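Local coordinates for RNA-dependent RNA polymerase (Farallon virus, PDB 6DX5), which belongs to a large protein that probably copies viral RNA, this piece being its viral OTU domain, a cysteine protease of the deubiquitinase type, at residues V141-N146 against A165-R170; I20-F25 against D176-I181. All coordinates share one frame; numbering follows the deposited sequence.

Interaction 1 of 2, residues V141-N146 against A165-R170; sequences VIWNVN and AFNIVR
The indole of W143 meets N167 at its edge: NE1 donates to OD1 at 2.8 Å, and the acceptor lies in the ring plane. The contact joins neighbouring parallel strands, 140-145 and 166-171, in the mixed sheet of the OTU domain. N-H...O is nearly straight (164°), although the amide plane is turned 32° from the ring. V141 CG1 sits over one face of the indole, offset toward the rim, and the F26 ring meets W143 at about 60°. N167 ND2 bonds to V162 O, so both ends of the amide are held. Five backbone hydrogen bonds link the strands, from V141 N to F166 O through V145 N to R170 O. On the face bearing I142 and I168, the sheet packs on helix 37-47. Further along that face, N144 and R170 run side by side, ND2 lying 3.4 Å from R170 CD. The R170 chain runs extended from CG to NE, carrying the guanidinium out past N144. One water, in plane at the guanidinium edge, accepts from R170 NH1 and N144 ND2, while N144 OD1 bonds to Q155 NE2. Toward the end of the strand, V145 CG2 touches V169 CG2 at 3.6 Å.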
loop_
_atom_site.group_PDB
_atom_site.type_symbol
_atom_site.label_atom_id
_atom_site.label_comp_id
_atom_site.label_asym_id
_atom_site.label_seq_id
_atom_site.Cartn_x
_atom_site.Cartn_y
_atom_site.Cartn_z
ATOM N N VAL A 141 -7.258 12.509 1.307
ATOM C CA VAL A 141 -6.334 12.297 0.204
ATOM C C VAL A 141 -4.920 12.364 0.752
ATOM O O VAL A 141 -4.584 13.308 1.460
ATOM C CB VAL A 141 -6.538 13.347 -0.895
ATOM C CG1 VAL A 141 -5.652 13.060 -2.026
ATOM C CG2 VAL A 141 -8.021 13.366 -1.324
ATOM N N ILE A 142 -4.094 11.362 0.435
ATOM C CA ILE A 142 -2.702 11.314 0.876
ATOM C C ILE A 142 -1.835 11.515 -0.358
ATOM O O ILE A 142 -1.840 10.683 -1.270
ATOM C CB ILE A 142 -2.332 9.990 1.553
ATOM C CG1 ILE A 142 -3.346 9.582 2.635
ATOM C CG2 ILE A 142 -0.901 10.103 2.125
ATOM C CD1 ILE A 142 -3.219 10.356 3.860
ATOM N N TRP A 143 -1.088 12.605 -0.403
ATOM C CA TRP A 143 -0.205 12.884 -1.530
ATOM C C TRP A 143 1.217 12.526 -1.100
ATOM O O TRP A 143 1.767 13.149 -0.186
ATOM C CB TRP A 143 -0.271 14.364 -1.947
ATOM C CG TRP A 143 -1.613 14.896 -2.317
ATOM C CD1 TRP A 143 -2.584 15.333 -1.461
ATOM C CD2 TRP A 143 -2.161 14.991 -3.641
ATOM N NE1 TRP A 143 -3.695 15.725 -2.171
ATOM C CE2 TRP A 143 -3.462 15.518 -3.509
ATOM C CE3 TRP A 143 -1.671 14.696 -4.922
ATOM C CZ2 TRP A 143 -4.307 15.746 -4.617
ATOM C CZ3 TRP A 143 -2.503 14.944 -6.036
ATOM C CH2 TRP A 143 -3.815 15.429 -5.864
ATOM N N ASN A 144 1.804 11.534 -1.740
ATOM C CA ASN A 144 3.170 11.160 -1.433
ATOM C C ASN A 144 4.088 11.968 -2.339
ATOM O O ASN A 144 4.008 11.857 -3.571
ATOM C CB ASN A 144 3.374 9.654 -1.647
ATOM C CG ASN A 144 2.387 8.818 -0.853
ATOM O OD1 ASN A 144 1.445 8.234 -1.417
ATOM N ND2 ASN A 144 2.537 8.824 0.450
ATOM N N VAL A 145 4.997 12.723 -1.752
ATOM C CA VAL A 145 5.831 13.601 -2.549
ATOM C C VAL A 145 7.301 13.321 -2.285
ATOM O O VAL A 145 7.683 12.727 -1.269
ATOM C CB VAL A 145 5.507 15.054 -2.244
ATOM C CG1 VAL A 145 4.042 15.325 -2.521
ATOM C CG2 VAL A 145 5.921 15.349 -0.787
ATOM N N ASN A 146 8.144 13.776 -3.218
ATOM C CA ASN A 146 9.566 13.669 -2.960
ATOM C C ASN A 146 9.971 14.944 -2.233
ATOM O O ASN A 146 9.118 15.730 -1.801
ATOM C CB ASN A 146 10.347 13.414 -4.248
ATOM C CG ASN A 146 10.093 14.458 -5.255
ATOM O OD1 ASN A 146 9.411 15.432 -4.960
ATOM N ND2 ASN A 146 10.615 14.280 -6.465
ATOM N N ALA A 165 -12.289 17.272 -0.228
ATOM C CA ALA A 165 -11.635 16.292 0.619
ATOM C C ALA A 165 -10.653 16.976 1.576
ATOM O O ALA A 165 -10.339 18.160 1.453
ATOM C CB ALA A 165 -10.902 15.265 -0.246
ATOM N N PHE A 166 -10.153 16.215 2.542
ATOM C CA PHE A 166 -9.091 16.680 3.423
ATOM C C PHE A 166 -7.800 16.157 2.834
ATOM O O PHE A 166 -7.649 14.947 2.663
ATOM C CB PHE A 166 -9.337 16.185 4.846
ATOM C CG PHE A 166 -10.621 16.719 5.424
ATOM C CD1 PHE A 166 -10.655 17.988 5.980
ATOM C CD2 PHE A 166 -11.808 16.023 5.264
ATOM C CE1 PHE A 166 -11.834 18.541 6.457
ATOM C CE2 PHE A 166 -12.997 16.532 5.749
ATOM C CZ PHE A 166 -13.030 17.792 6.354
ATOM N N ASN A 167 -6.899 17.060 2.470
ATOM C CA ASN A 167 -5.718 16.704 1.686
ATOM C C ASN A 167 -4.514 16.735 2.617
ATOM O O ASN A 167 -4.277 17.743 3.319
ATOM C CB ASN A 167 -5.503 17.688 0.516
ATOM C CG ASN A 167 -6.491 17.489 -0.607
ATOM O OD1 ASN A 167 -6.306 16.619 -1.475
ATOM N ND2 ASN A 167 -7.577 18.262 -0.579
ATOM N N ILE A 168 -3.729 15.667 2.602
ATOM C CA ILE A 168 -2.574 15.570 3.481
ATOM C C ILE A 168 -1.388 15.211 2.617
ATOM O O ILE A 168 -1.535 14.443 1.665
ATOM C CB ILE A 168 -2.863 14.532 4.575
ATOM C CG1 ILE A 168 -4.030 15.064 5.438
ATOM C CG2 ILE A 168 -1.611 14.168 5.376
ATOM C CD1 ILE A 168 -4.257 14.320 6.661
ATOM N N VAL A 169 -0.226 15.830 2.878
ATOM C CA VAL A 169 0.975 15.510 2.118
ATOM C C VAL A 169 1.849 14.644 3.004
ATOM O O VAL A 169 1.904 14.837 4.220
ATOM C CB VAL A 169 1.722 16.779 1.666
ATOM C CG1 VAL A 169 2.139 17.634 2.877
ATOM C CG2 VAL A 169 2.963 16.442 0.857
ATOM N N ARG A 170 2.546 13.694 2.399
ATOM C CA ARG A 170 3.400 12.778 3.132
ATOM C C ARG A 170 4.763 12.785 2.473
ATOM O O ARG A 170 4.879 12.462 1.277
ATOM C CB ARG A 170 2.848 11.352 3.114
ATOM C CG ARG A 170 3.747 10.393 3.907
ATOM C CD ARG A 170 3.365 8.947 3.722
ATOM N NE ARG A 170 3.943 8.167 4.814
ATOM C CZ ARG A 170 3.616 6.907 5.119
ATOM N NH1 ARG A 170 2.710 6.246 4.379
ATOM N NH2 ARG A 170 4.196 6.320 6.160
HETATM O O HOH W 1 1.200 6.805 1.803
HETATM O O HOH W 2 7.477 10.589 0.285
#

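Interaction 2 of 2, residues I20-F25 against D176-I181; sequences IAIPDF and DALKLI
I181 leans against the backbone of F25 with CB, CG1 and CD1. CB lies 3.6 Å from F25 O, and CG1 comes to 3.4 Å from the same oxygen. CG1 is brought there because it stands anti to the carbonyl carbon, beside the backbone N (chi1 -67°). CD1, at the tip, passes on to the turn, 3.7 Å from P23 O. The motif is an antiparallel strand pairing in the OTU sheet, carried past its regular end: the residues just ahead of strand 26-29 meet the C-terminal end of strand 174-180. I181 N donates to F25 O at 2.8 Å, nearly straight at the hydrogen but tilted 27° from the carbonyl plane, consistent with the same antiparallel pairing, in which A177 bonds to I29. Within 20-25 the chain turns helically, with D24 N on A21 O and F25 N on I22 O. A21 O also lies in plane at the edge of the F25 ring. L180 CD1 packs beside F25 O and makes a looser apolar contact with F25 CB at 4.4 Å. Deeper in, the side chains of I22 and L178 cross at about a right angle; both also touch W143, and L178 reaches F26. The turn itself is largely exposed, and D24 and F25 touch a crystal neighbour. At the buried end, I22 CG2 rests 3.6 Å from L178 CD2.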
loop_
_atom_site.group_PDB
_atom_site.type_symbol
_atom_site.label_atom_id
_atom_site.label_comp_id
_atom_site.label_asym_id
_atom_site.label_seq_id
_atom_site.Cartn_x
_atom_site.Cartn_y
_atom_site.Cartn_z
ATOM N N ILE A 20 1.639 16.122 -10.359
ATOM C CA ILE A 20 1.458 17.540 -10.124
ATOM C C ILE A 20 2.642 18.023 -9.287
ATOM O O ILE A 20 3.423 17.231 -8.747
ATOM C CB ILE A 20 0.104 17.782 -9.420
ATOM C CG1 ILE A 20 -1.047 17.484 -10.367
ATOM C CG2 ILE A 20 -0.077 19.172 -9.056
ATOM C CD1 ILE A 20 -2.399 17.510 -9.645
ATOM N N ALA A 21 2.818 19.346 -9.262
ATOM C CA ALA A 21 3.553 20.031 -8.218
ATOM C C ALA A 21 2.551 20.519 -7.165
ATOM O O ALA A 21 1.688 21.354 -7.471
ATOM C CB ALA A 21 4.316 21.207 -8.819
ATOM N N ILE A 22 2.692 20.053 -5.923
ATOM C CA ILE A 22 1.800 20.464 -4.817
ATOM C C ILE A 22 1.740 21.985 -4.625
ATOM O O ILE A 22 0.627 22.516 -4.484
ATOM C CB ILE A 22 2.169 19.772 -3.492
ATOM C CG1 ILE A 22 1.846 18.273 -3.545
ATOM C CG2 ILE A 22 1.411 20.386 -2.307
ATOM C CD1 ILE A 22 0.485 17.971 -4.111
ATOM N N PRO A 23 2.851 22.745 -4.631
ATOM C CA PRO A 23 2.724 24.191 -4.339
ATOM C C PRO A 23 1.947 24.976 -5.392
ATOM O O PRO A 23 1.513 26.093 -5.101
ATOM C CB PRO A 23 4.185 24.665 -4.245
ATOM C CG PRO A 23 4.975 23.412 -3.933
ATOM C CD PRO A 23 4.278 22.380 -4.788
ATOM N N ASP A 24 1.724 24.427 -6.590
ATOM C CA ASP A 24 0.880 25.091 -7.586
ATOM C C ASP A 24 -0.619 25.048 -7.272
ATOM O O ASP A 24 -1.372 25.792 -7.906
ATOM C CB ASP A 24 1.069 24.479 -8.990
ATOM C CG ASP A 24 2.516 24.588 -9.543
ATOM O OD1 ASP A 24 2.878 23.703 -10.353
ATOM O OD2 ASP A 24 3.277 25.537 -9.206
ATOM N N PHE A 25 -1.071 24.171 -6.361
ATOM C CA PHE A 25 -2.488 24.012 -6.022
ATOM C C PHE A 25 -2.791 24.143 -4.537
ATOM O O PHE A 25 -3.939 24.432 -4.192
ATOM C CB PHE A 25 -3.016 22.637 -6.517
ATOM C CG PHE A 25 -2.955 22.488 -8.018
ATOM C CD1 PHE A 25 -4.026 22.882 -8.804
ATOM C CD2 PHE A 25 -1.794 22.040 -8.650
ATOM C CE1 PHE A 25 -3.952 22.817 -10.203
ATOM C CE2 PHE A 25 -1.707 21.965 -10.062
ATOM C CZ PHE A 25 -2.785 22.353 -10.835
ATOM N N ASP A 176 2.121 16.402 6.696
ATOM C CA ASP A 176 1.656 17.776 6.955
ATOM C C ASP A 176 0.262 17.968 6.332
ATOM O O ASP A 176 -0.203 17.135 5.532
ATOM C CB ASP A 176 2.635 18.828 6.377
ATOM C CG ASP A 176 3.940 18.947 7.172
ATOM O OD1 ASP A 176 5.017 19.122 6.513
ATOM O OD2 ASP A 176 3.902 18.942 8.466
ATOM N N ALA A 177 -0.393 19.102 6.653
ATOM C CA ALA A 177 -1.716 19.406 6.101
ATOM C C ALA A 177 -1.579 20.196 4.808
ATOM O O ALA A 177 -0.583 20.898 4.615
ATOM C CB ALA A 177 -2.543 20.194 7.114
ATOM N N LEU A 178 -2.577 20.074 3.914
ATOM C CA LEU A 178 -2.655 20.871 2.667
ATOM C C LEU A 178 -3.996 21.594 2.594
ATOM O O LEU A 178 -5.035 20.989 2.844
ATOM C CB LEU A 178 -2.548 19.998 1.408
ATOM C CG LEU A 178 -1.240 19.263 1.141
ATOM C CD1 LEU A 178 -1.370 18.360 -0.038
ATOM C CD2 LEU A 178 -0.100 20.289 0.937
ATOM N N LYS A 179 -3.987 22.886 2.269
ATOM C CA LYS A 179 -5.224 23.592 1.946
ATOM C C LYS A 179 -5.191 24.030 0.494
ATOM O O LYS A 179 -4.157 24.485 -0.009
ATOM C CB LYS A 179 -5.435 24.784 2.849
ATOM C CG LYS A 179 -5.819 24.308 4.232
ATOM C CD LYS A 179 -6.240 25.427 5.113
ATOM C CE LYS A 179 -7.050 24.861 6.299
ATOM N NZ LYS A 179 -7.303 25.932 7.341
ATOM N N LEU A 180 -6.314 23.859 -0.182
ATOM C CA LEU A 180 -6.379 24.209 -1.586
ATOM C C LEU A 180 -6.344 25.731 -1.731
ATOM O O LEU A 180 -7.008 26.455 -0.982
ATOM C CB LEU A 180 -7.648 23.625 -2.190
ATOM C CG LEU A 180 -7.723 23.315 -3.674
ATOM C CD1 LEU A 180 -6.645 22.383 -4.121
ATOM C CD2 LEU A 180 -9.050 22.667 -3.949
ATOM N N ILE A 181 -5.559 26.216 -2.700
ATOM C CA ILE A 181 -5.389 27.661 -2.865
ATOM C C ILE A 181 -6.684 28.321 -3.344
ATOM O O ILE A 181 -7.027 29.426 -2.900
ATOM C CB ILE A 181 -4.226 27.963 -3.824
ATOM C CG1 ILE A 181 -2.879 27.547 -3.247
ATOM C CG2 ILE A 181 -4.168 29.439 -4.156
ATOM C CD1 ILE A 181 -1.743 27.722 -4.286
#

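Overall arrangement
Both interactions reach the same sheet, interaction 2 through strand 174-180, and their centres are about 9 Å apart, because strands 166-171 and 174-180 are consecutive in the chain and antiparallel neighbours. N167 O and L178 N, and likewise V169 O and D176 N, probably hydrogen-bond at 2.9 Å each. The indole of interaction 1 reaches the apolar part of interaction 2, W143 CD1 lying 3.6 Å from L178 CD1. D176 adds a salt bridge to R28 and a hydrogen bond to H174. Interaction 1 is buried; interaction 2 is partly buried. F166 and K179 each have a side chain about 4 Å from a bound DTT, probably from the crystallisation liquor; A165 belongs to the F166 pocket.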